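Local coordinates for uncharacterized protein (Shigella flexneri 5a str. M90T, PDB 5EUR) that is of unknown function but may be related to glutathione S-transferases and assembles here as three copies of one chain, at residues 6-11 with 51-56; 39-44 with 68-73; 57-62 with 83-88. One frame throughout, in Å; residues are numbered along the deposited sequence.

How the interactions relate
Helix 47-59 supplies one side of interactions 1 and 3, whose centres are about 9 Å apart. Asp56 of interaction 1 forms a salt bridge through OD1 to Arg88 NH1 of interaction 3. Interaction 2 is the buried contact; interactions 1 and 3 are partly buried. The chemistry of interaction 2 is a tyrosine hydroxyl and ring set against a helix end, whereas interaction 1 relies on a carboxylate and two waters, and interaction 3 on a histidine-carboxylate bond and close alanines. Interactions 1 and 2 touch where Ile53 and Leu54 pack on Leu40, Thr43 and Tyr70. Interactions 2 and 3, with centres about 17 Å apart, do not touch.

Interaction 1: 6-11 with 51-56; sequences RKLDIA and NRILND
Arg6 reaches Asp56 through water 1, which donates a hydrogen bond to Arg6 O and a second, at 2.9 Å, from its oxygen to Asp56 OD2. The guanidinium of Arg52 approaches the same backbone edge-on: its NH2 lies 4.0 Å from Lys7 N, too far for a bond, and is instead hydrogen-bonded to Tyr5 O just upstream. At Lys7 the contact is mainly backbone, with CA 3.5 Å from Asp56 OD2. Leu8 supplies the direct bond: Leu8 N donates to Asp56 OD2 over 3.0 Å. The bond is nearly straight, at 168°. Its donor stands above the carboxylate plane, 65° out of it. Asp56 CB points toward the loop, and chi1 (-69°) sets CG beside the backbone N. Next to this bond the two side chains cross at about a right angle, bringing Leu8 CB within 3.7 Å of Asp56 CB, while Leu8 CD1 extends to Ile53 CG2 at 4.3 Å. Further along, water 2 donates to Leu8 O and also to Asp56 O, the latter over 2.7 Å. Ile10, where strand 10-12 begins, adds a loose contact of its CD1 with Asp56 O at 4.3 Å. Asp56 OD2 thus accepts from both an amide and a water, while OD1 forms a salt bridge with Arg88 of helix 79-99. With both oxygens of this buried carboxylate provided for, and an arginine beside it, the geometry is consistent with a stabilised negative charge that ties the loop before the sheet to helix 47-59.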
loop_
_atom_site.group_PDB
_atom_site.type_symbol
_atom_site.label_atom_id
_atom_site.label_comp_id
_atom_site.label_asym_id
_atom_site.label_seq_id
_atom_site.Cartn_x
_atom_site.Cartn_y
_atom_site.Cartn_z
ATOM N N ARG A 6 5.053 -6.422 12.418
ATOM C CA ARG A 6 5.561 -5.881 13.662
ATOM C C ARG A 6 4.538 -4.882 14.215
ATOM O O ARG A 6 3.573 -4.507 13.543
ATOM C CB ARG A 6 6.934 -5.252 13.422
ATOM C CG ARG A 6 7.938 -6.329 12.996
ATOM C CD ARG A 6 9.385 -5.884 12.864
ATOM N NE ARG A 6 10.178 -7.024 12.403
ATOM C CZ ARG A 6 10.746 -7.936 13.184
ATOM N NH1 ARG A 6 10.679 -7.832 14.508
ATOM N NH2 ARG A 6 11.415 -8.937 12.629
ATOM N N LYS A 7 4.716 -4.494 15.475
ATOM C CA LYS A 7 3.869 -3.467 16.066
ATOM C C LYS A 7 3.816 -2.243 15.166
ATOM O O LYS A 7 4.857 -1.677 14.817
ATOM C CB LYS A 7 4.401 -3.085 17.450
ATOM C CG LYS A 7 3.648 -1.928 18.083
ATOM C CD LYS A 7 4.460 -0.643 17.894
ATOM C CE LYS A 7 3.707 0.597 18.317
ATOM N NZ LYS A 7 4.483 1.817 17.990
ATOM N N LEU A 8 2.606 -1.839 14.784
ATOM C CA LEU A 8 2.471 -0.802 13.772
ATOM C C LEU A 8 2.803 0.552 14.372
ATOM O O LEU A 8 2.206 0.966 15.371
ATOM C CB LEU A 8 1.064 -0.793 13.180
ATOM C CG LEU A 8 0.573 -2.088 12.524
ATOM C CD1 LEU A 8 -0.838 -1.878 11.988
ATOM C CD2 LEU A 8 1.517 -2.538 11.405
ATOM N N ASP A 9 3.758 1.231 13.751
ATOM C CA ASP A 9 4.208 2.554 14.158
ATOM C C ASP A 9 3.319 3.552 13.438
ATOM O O ASP A 9 3.613 3.965 12.316
ATOM C CB ASP A 9 5.676 2.739 13.796
ATOM C CG ASP A 9 6.185 4.126 14.101
ATOM O OD1 ASP A 9 5.552 4.833 14.915
ATOM O OD2 ASP A 9 7.217 4.512 13.514
ATOM N N ILE A 10 2.212 3.934 14.083
ATOM C CA ILE A 10 1.221 4.827 13.490
ATOM C C ILE A 10 1.011 6.030 14.399
ATOM O O ILE A 10 0.658 5.876 15.575
ATOM C CB ILE A 10 -0.135 4.134 13.260
ATOM C CG1 ILE A 10 0.000 2.856 12.436
ATOM C CG2 ILE A 10 -1.087 5.081 12.566
ATOM C CD1 ILE A 10 -1.276 2.005 12.521
ATOM N N ALA A 11 1.151 7.222 13.835
ATOM C CA ALA A 11 0.798 8.452 14.530
ATOM C C ALA A 11 -0.191 9.221 13.678
ATOM O O ALA A 11 0.034 9.402 12.478
ATOM C CB ALA A 11 2.032 9.308 14.813
ATOM N N ASN A 51 -6.288 -9.729 14.648
ATOM C CA ASN A 51 -6.491 -9.106 15.951
ATOM C C ASN A 51 -5.325 -8.208 16.317
ATOM O O ASN A 51 -5.540 -7.107 16.838
ATOM C CB ASN A 51 -6.696 -10.166 17.034
ATOM C CG ASN A 51 -8.075 -10.776 17.000
ATOM O OD1 ASN A 51 -9.006 -10.228 16.410
ATOM N ND2 ASN A 51 -8.217 -11.933 17.641
ATOM N N ARG A 52 -4.083 -8.659 16.062
ATOM C CA ARG A 52 -2.921 -7.804 16.312
ATOM C C ARG A 52 -3.006 -6.500 15.523
ATOM O O ARG A 52 -2.813 -5.397 16.068
ATOM C CB ARG A 52 -1.626 -8.543 15.951
ATOM C CG ARG A 52 -1.134 -9.561 16.970
ATOM C CD ARG A 52 0.159 -10.243 16.467
ATOM N NE ARG A 52 1.185 -9.267 16.087
ATOM C CZ ARG A 52 2.157 -8.831 16.887
ATOM N NH1 ARG A 52 2.262 -9.288 18.125
ATOM N NH2 ARG A 52 3.034 -7.938 16.442
ATOM N N ILE A 53 -3.253 -6.614 14.214
ATOM C CA ILE A 53 -3.362 -5.420 13.379
ATOM C C ILE A 53 -4.385 -4.454 13.961
ATOM O O ILE A 53 -4.123 -3.254 14.108
ATOM C CB ILE A 53 -3.734 -5.811 11.940
ATOM C CG1 ILE A 53 -2.578 -6.571 11.282
ATOM C CG2 ILE A 53 -4.071 -4.576 11.139
ATOM C CD1 ILE A 53 -3.022 -7.340 10.028
ATOM N N LEU A 54 -5.574 -4.966 14.293
ATOM C CA LEU A 54 -6.651 -4.077 14.728
ATOM C C LEU A 54 -6.386 -3.504 16.114
ATOM O O LEU A 54 -6.829 -2.392 16.410
ATOM C CB LEU A 54 -7.995 -4.801 14.654
ATOM C CG LEU A 54 -8.458 -4.976 13.193
ATOM C CD1 LEU A 54 -9.703 -5.840 13.094
ATOM C CD2 LEU A 54 -8.718 -3.605 12.552
ATOM N N ASN A 55 -5.667 -4.226 16.969
ATOM C CA ASN A 55 -5.252 -3.608 18.223
ATOM C C ASN A 55 -4.326 -2.423 17.963
ATOM O O ASN A 55 -4.439 -1.389 18.624
ATOM C CB ASN A 55 -4.599 -4.640 19.142
ATOM C CG ASN A 55 -5.622 -5.462 19.920
ATOM O OD1 ASN A 55 -6.690 -4.963 20.301
ATOM N ND2 ASN A 55 -5.286 -6.712 20.190
ATOM N N ASP A 56 -3.426 -2.531 16.980
ATOM C CA ASP A 56 -2.575 -1.379 16.673
ATOM C C ASP A 56 -3.358 -0.238 16.025
ATOM O O ASP A 56 -3.054 0.950 16.255
ATOM C CB ASP A 56 -1.417 -1.828 15.784
ATOM C CG ASP A 56 -0.442 -2.710 16.532
ATOM O OD1 ASP A 56 -0.466 -2.703 17.796
ATOM O OD2 ASP A 56 0.327 -3.418 15.867
HETATM O O HOH W 1 0.723 -5.586 14.052
HETATM O O HOH W 2 -0.464 1.699 16.741
#

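Interaction 2: 39-44 with 68-73; sequences MLNSTG and GKYSRW
Leu40 O is the polar centre of this contact, held by two donors of Thr43 and approached by Tyr70 from the other helix. Thr43 OG1 donates to Leu40 O over 2.7 Å, on a lone pair in the carbonyl plane, and Thr43 N donates to the same oxygen over 2.9 Å. The threonine torsion sets OG1 between the backbone N and the carbonyl carbon (chi1 74°), which turns OG1 back toward the carbonyl one turn earlier in its own helix. From the other helix, Tyr70 OH stands 3.2 Å from Leu40 O. It is nearer still to Gly44 O, at 2.8 Å, and that oxygen lies in the ring plane at the edge. Gly44 leaves the helix with positive phi. One face of the ring packs on Leu40: its CB sits 4.1 Å from the ring centroid and 21° off the normal, a CH-pi contact. Lys69 CG, from the ring's own helix, lies over the opposite face. Asn41 OD1 comes to the ring edge, 3.7 Å from Tyr70 CE2, but its bond is to Ile3 N of the third subunit, a residue that also packs on Tyr70. Thr43 OG1 meets Tyr70 CE1 obliquely, at 3.5 Å. The local axes of 39-43 and 68-73 pass 10.5 Å apart at 81°, and the tyrosine bridges these nearly perpendicular helices. Helix 47-59, which lies between them in sequence, packs against both sides of the contact: its Ser50 touches Leu40 and Tyr70 alike.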
loop_
_atom_site.group_PDB
_atom_site.type_symbol
_atom_site.label_atom_id
_atom_site.label_comp_id
_atom_site.label_asym_id
_atom_site.label_seq_id
_atom_site.Cartn_x
_atom_site.Cartn_y
_atom_site.Cartn_z
ATOM N N MET A 39 -4.266 -5.156 4.190
ATOM C CA MET A 39 -3.522 -5.927 5.194
ATOM C C MET A 39 -4.403 -7.009 5.804
ATOM O O MET A 39 -3.998 -8.185 5.925
ATOM C CB MET A 39 -2.994 -5.007 6.300
ATOM C CG MET A 39 -1.880 -4.037 5.844
ATOM S SD MET A 39 -1.612 -2.749 7.106
ATOM C CE MET A 39 -1.046 -3.732 8.494
ATOM N N LEU A 40 -5.619 -6.613 6.210
ATOM C CA LEU A 40 -6.531 -7.552 6.855
ATOM C C LEU A 40 -6.965 -8.649 5.890
ATOM O O LEU A 40 -6.933 -9.830 6.238
ATOM C CB LEU A 40 -7.742 -6.809 7.421
ATOM C CG LEU A 40 -7.435 -5.892 8.605
ATOM C CD1 LEU A 40 -8.656 -5.009 8.887
ATOM C CD2 LEU A 40 -7.072 -6.722 9.860
ATOM N N ASN A 41 -7.378 -8.278 4.670
ATOM C CA ASN A 41 -7.747 -9.297 3.684
ATOM C C ASN A 41 -6.610 -10.284 3.450
ATOM O O ASN A 41 -6.838 -11.491 3.288
ATOM C CB ASN A 41 -8.154 -8.635 2.360
ATOM C CG ASN A 41 -9.598 -8.163 2.370
ATOM O OD1 ASN A 41 -10.390 -8.640 3.168
ATOM N ND2 ASN A 41 -9.948 -7.253 1.462
ATOM N N SER A 42 -5.377 -9.788 3.408
ATOM C CA SER A 42 -4.241 -10.669 3.167
ATOM C C SER A 42 -3.984 -11.614 4.334
ATOM O O SER A 42 -3.293 -12.628 4.147
ATOM C CB SER A 42 -2.997 -9.837 2.851
ATOM O OG SER A 42 -2.370 -9.383 4.034
ATOM N N THR A 43 -4.524 -11.326 5.527
ATOM C CA THR A 43 -4.404 -12.340 6.583
ATOM C C THR A 43 -5.313 -13.550 6.370
ATOM O O THR A 43 -5.092 -14.582 7.010
ATOM C CB THR A 43 -4.698 -11.764 7.982
ATOM O OG1 THR A 43 -6.107 -11.534 8.142
ATOM C CG2 THR A 43 -3.922 -10.480 8.215
ATOM N N GLY A 44 -6.305 -13.473 5.486
ATOM C CA GLY A 44 -7.200 -14.601 5.284
ATOM C C GLY A 44 -8.060 -14.892 6.500
ATOM O O GLY A 44 -8.846 -14.043 6.920
ATOM N N GLY A 68 -15.563 -5.059 8.974
ATOM C CA GLY A 68 -16.405 -6.234 8.808
ATOM C C GLY A 68 -16.069 -7.383 9.739
ATOM O O GLY A 68 -15.945 -7.223 10.960
ATOM N N LYS A 69 -15.938 -8.576 9.156
ATOM C CA LYS A 69 -15.710 -9.771 9.958
ATOM C C LYS A 69 -14.457 -9.647 10.818
ATOM O O LYS A 69 -14.428 -10.131 11.956
ATOM C CB LYS A 69 -15.637 -11.006 9.049
ATOM C CG LYS A 69 -14.391 -11.079 8.179
ATOM C CD LYS A 69 -14.386 -12.328 7.309
ATOM C CE LYS A 69 -13.212 -12.294 6.338
ATOM N NZ LYS A 69 -13.160 -13.488 5.430
ATOM N N TYR A 70 -13.407 -9.000 10.298
ATOM C CA TYR A 70 -12.201 -8.830 11.096
ATOM C C TYR A 70 -12.496 -7.984 12.325
ATOM O O TYR A 70 -12.008 -8.283 13.422
ATOM C CB TYR A 70 -11.086 -8.195 10.253
ATOM C CG TYR A 70 -10.687 -9.080 9.089
ATOM C CD1 TYR A 70 -9.984 -10.262 9.300
ATOM C CD2 TYR A 70 -11.008 -8.740 7.785
ATOM C CE1 TYR A 70 -9.625 -11.089 8.240
ATOM C CE2 TYR A 70 -10.643 -9.553 6.728
ATOM C CZ TYR A 70 -9.962 -10.722 6.957
ATOM O OH TYR A 70 -9.624 -11.527 5.885
ATOM N N SER A 71 -13.303 -6.929 12.153
ATOM C CA SER A 71 -13.682 -6.111 13.311
ATOM C C SER A 71 -14.548 -6.878 14.306
ATOM O O SER A 71 -14.390 -6.717 15.521
ATOM C CB SER A 71 -14.411 -4.857 12.856
ATOM O OG SER A 71 -13.517 -3.989 12.182
ATOM N N ARG A 72 -15.491 -7.680 13.821
ATOM C CA ARG A 72 -16.346 -8.412 14.753
ATOM C C ARG A 72 -15.539 -9.439 15.541
ATOM O O ARG A 72 -15.691 -9.553 16.772
ATOM C CB ARG A 72 -17.513 -9.045 13.990
ATOM C CG ARG A 72 -18.336 -7.993 13.240
ATOM C CD ARG A 72 -19.676 -8.501 12.713
ATOM N NE ARG A 72 -19.547 -9.239 11.458
ATOM C CZ ARG A 72 -19.584 -8.680 10.251
ATOM N NH1 ARG A 72 -19.745 -7.366 10.125
ATOM N NH2 ARG A 72 -19.456 -9.436 9.168
ATOM N N TRP A 73 -14.640 -10.164 14.853
ATOM C CA TRP A 73 -13.690 -11.032 15.541
ATOM C C TRP A 73 -12.908 -10.267 16.599
ATOM O O TRP A 73 -12.793 -10.717 17.741
ATOM C CB TRP A 73 -12.698 -11.664 14.556
ATOM C CG TRP A 73 -13.244 -12.566 13.509
ATOM C CD1 TRP A 73 -14.494 -13.110 13.448
ATOM C CD2 TRP A 73 -12.514 -13.103 12.391
ATOM N NE1 TRP A 73 -14.596 -13.930 12.341
ATOM C CE2 TRP A 73 -13.395 -13.937 11.678
ATOM C CE3 TRP A 73 -11.207 -12.936 11.916
ATOM C CZ2 TRP A 73 -13.012 -14.611 10.510
ATOM C CZ3 TRP A 73 -10.817 -13.619 10.764
ATOM C CH2 TRP A 73 -11.725 -14.436 10.069
#

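Interaction 3: 57-62 with 83-88; sequences IHAAGL and QEAERR
His58 and Ala59 belong to the last turn of helix 47-59, which a Schellman motif closes, and they pack there against Ala85, Glu86 and Arg88 of helix 79-99. The motif is defined by Gly61, with positive phi, and by two bonds back into the turn: Leu62 N to Ile57 O at 3.2 Å and Gly61 N to His58 O at 3.0 Å. Arg89 of helix 79-99 adds a side-chain donor at this helix end, its NH1 bonding His58 O and Leu62 O. The helices come close, with Ala59 CA and Ala85 CA 4.7 Å apart, a separation that the small alanine side chains on both sides permit. At that spacing Ala59 CA makes a C-H...O contact of 3.6 Å with Ala85 O, and the methyl carbons Ala59 CB and Ala85 CB are 4.5 Å apart.

Beside this seam runs a His-carboxylate hydrogen bond. His58 NE2 donates to Glu86 OE1 over a short 2.6 Å at 157°, meeting the oxygen nearly along its C-O direction, while the acceptor lies close to the imidazole plane. Ring and carboxylate planes are turned 42° apart. The histidine torsion directs the ring this way, with CG anti to the backbone N (chi1 -173°); the glutamate, although its CB bond points away from the other helix, bends at its second torsion, which turns CD back toward the histidine, where OE1 meets NE2. Its other oxygen, OE2, pairs with Lys90, so each carboxylate oxygen has a partner. The rings of His58 and Trp74 also meet.

Arg88 flanks the other end of the contact: its guanidinium lies flat over the alanine methyl, with Ala59 CB above the centre of the group and just 3.4 Å from Arg88 CZ.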
loop_
_atom_site.group_PDB
_atom_site.type_symbol
_atom_site.label_atom_id
_atom_site.label_comp_id
_atom_site.label_asym_id
_atom_site.label_seq_id
_atom_site.Cartn_x
_atom_site.Cartn_y
_atom_site.Cartn_z
ATOM N N ILE A 57 -4.359 -0.576 15.206
ATOM C CA ILE A 57 -5.234 0.441 14.629
ATOM C C ILE A 57 -5.967 1.192 15.739
ATOM O O ILE A 57 -5.995 2.427 15.764
ATOM C CB ILE A 57 -6.214 -0.213 13.636
ATOM C CG1 ILE A 57 -5.454 -0.787 12.435
ATOM C CG2 ILE A 57 -7.302 0.761 13.205
ATOM C CD1 ILE A 57 -4.555 0.227 11.731
ATOM N N HIS A 58 -6.544 0.448 16.686
ATOM C CA HIS A 58 -7.258 1.046 17.811
ATOM C C HIS A 58 -6.325 1.901 18.656
ATOM O O HIS A 58 -6.667 3.033 19.026
ATOM C CB HIS A 58 -7.875 -0.074 18.653
ATOM C CG HIS A 58 -8.781 0.400 19.750
ATOM N ND1 HIS A 58 -10.038 0.914 19.511
ATOM C CD2 HIS A 58 -8.625 0.382 21.096
ATOM C CE1 HIS A 58 -10.615 1.208 20.669
ATOM N NE2 HIS A 58 -9.774 0.908 21.642
ATOM N N ALA A 59 -5.133 1.380 18.942
ATOM C CA ALA A 59 -4.167 2.097 19.772
ATOM C C ALA A 59 -3.744 3.418 19.149
ATOM O O ALA A 59 -3.386 4.359 19.873
ATOM C CB ALA A 59 -2.940 1.224 20.014
ATOM N N ALA A 60 -3.742 3.502 17.815
ATOM C CA ALA A 60 -3.341 4.729 17.145
ATOM C C ALA A 60 -4.438 5.786 17.103
ATOM O O ALA A 60 -4.193 6.890 16.605
ATOM C CB ALA A 60 -2.874 4.407 15.722
ATOM N N GLY A 61 -5.636 5.486 17.588
ATOM C CA GLY A 61 -6.726 6.432 17.501
ATOM C C GLY A 61 -7.596 6.293 16.276
ATOM O O GLY A 61 -8.467 7.145 16.052
ATOM N N LEU A 62 -7.395 5.246 15.487
ATOM C CA LEU A 62 -8.179 4.993 14.290
ATOM C C LEU A 62 -9.336 4.051 14.612
ATOM O O LEU A 62 -9.412 3.467 15.695
ATOM C CB LEU A 62 -7.290 4.410 13.195
ATOM C CG LEU A 62 -6.115 5.309 12.810
ATOM C CD1 LEU A 62 -5.152 4.581 11.855
ATOM C CD2 LEU A 62 -6.625 6.583 12.184
ATOM N N GLN A 83 -7.601 -4.371 25.915
ATOM C CA GLN A 83 -7.508 -3.322 26.927
ATOM C C GLN A 83 -6.155 -2.626 26.890
ATOM O O GLN A 83 -6.073 -1.414 27.107
ATOM C CB GLN A 83 -7.785 -3.907 28.314
ATOM C CG GLN A 83 -7.630 -2.908 29.453
ATOM C CD GLN A 83 -8.525 -1.689 29.320
ATOM O OE1 GLN A 83 -9.560 -1.723 28.652
ATOM N NE2 GLN A 83 -8.129 -0.598 29.971
ATOM N N GLU A 84 -5.082 -3.367 26.613
ATOM C CA GLU A 84 -3.784 -2.721 26.432
ATOM C C GLU A 84 -3.830 -1.763 25.249
ATOM O O GLU A 84 -3.289 -0.648 25.312
ATOM C CB GLU A 84 -2.692 -3.775 26.250
ATOM C CG GLU A 84 -2.396 -4.573 27.519
ATOM C CD GLU A 84 -2.009 -3.690 28.691
ATOM O OE1 GLU A 84 -1.165 -2.784 28.507
ATOM O OE2 GLU A 84 -2.566 -3.888 29.794
ATOM N N ALA A 85 -4.511 -2.175 24.173
ATOM C CA ALA A 85 -4.719 -1.263 23.052
ATOM C C ALA A 85 -5.511 -0.031 23.475
ATOM O O ALA A 85 -5.214 1.085 23.041
ATOM C CB ALA A 85 -5.430 -1.990 21.911
ATOM N N GLU A 86 -6.532 -0.215 24.313
ATOM C CA GLU A 86 -7.337 0.915 24.771
ATOM C C GLU A 86 -6.512 1.886 25.614
ATOM O O GLU A 86 -6.656 3.105 25.485
ATOM C CB GLU A 86 -8.552 0.408 25.553
ATOM C CG GLU A 86 -9.411 1.515 26.155
ATOM C CD GLU A 86 -10.213 2.319 25.133
ATOM O OE1 GLU A 86 -10.408 1.845 23.993
ATOM O OE2 GLU A 86 -10.662 3.440 25.475
ATOM N N ARG A 87 -5.631 1.371 26.474
ATOM C CA ARG A 87 -4.746 2.248 27.239
ATOM C C ARG A 87 -3.882 3.091 26.315
ATOM O O ARG A 87 -3.740 4.310 26.508
ATOM C CB ARG A 87 -3.863 1.416 28.165
ATOM C CG ARG A 87 -4.580 0.937 29.404
ATOM C CD ARG A 87 -3.732 -0.040 30.193
ATOM N NE ARG A 87 -2.527 0.574 30.750
ATOM C CZ ARG A 87 -2.453 1.123 31.962
ATOM N NH1 ARG A 87 -3.517 1.150 32.748
ATOM N NH2 ARG A 87 -1.312 1.646 32.388
ATOM N N ARG A 88 -3.301 2.450 25.289
ATOM C CA ARG A 88 -2.493 3.190 24.320
ATOM C C ARG A 88 -3.334 4.233 23.583
ATOM O O ARG A 88 -2.875 5.358 23.350
ATOM C CB ARG A 88 -1.851 2.188 23.353
ATOM C CG ARG A 88 -0.875 1.225 24.060
ATOM C CD ARG A 88 -0.276 0.142 23.152
ATOM N NE ARG A 88 0.218 0.609 21.864
ATOM C CZ ARG A 88 0.094 -0.072 20.728
ATOM N NH1 ARG A 88 -0.519 -1.253 20.713
ATOM N NH2 ARG A 88 0.581 0.431 19.604
#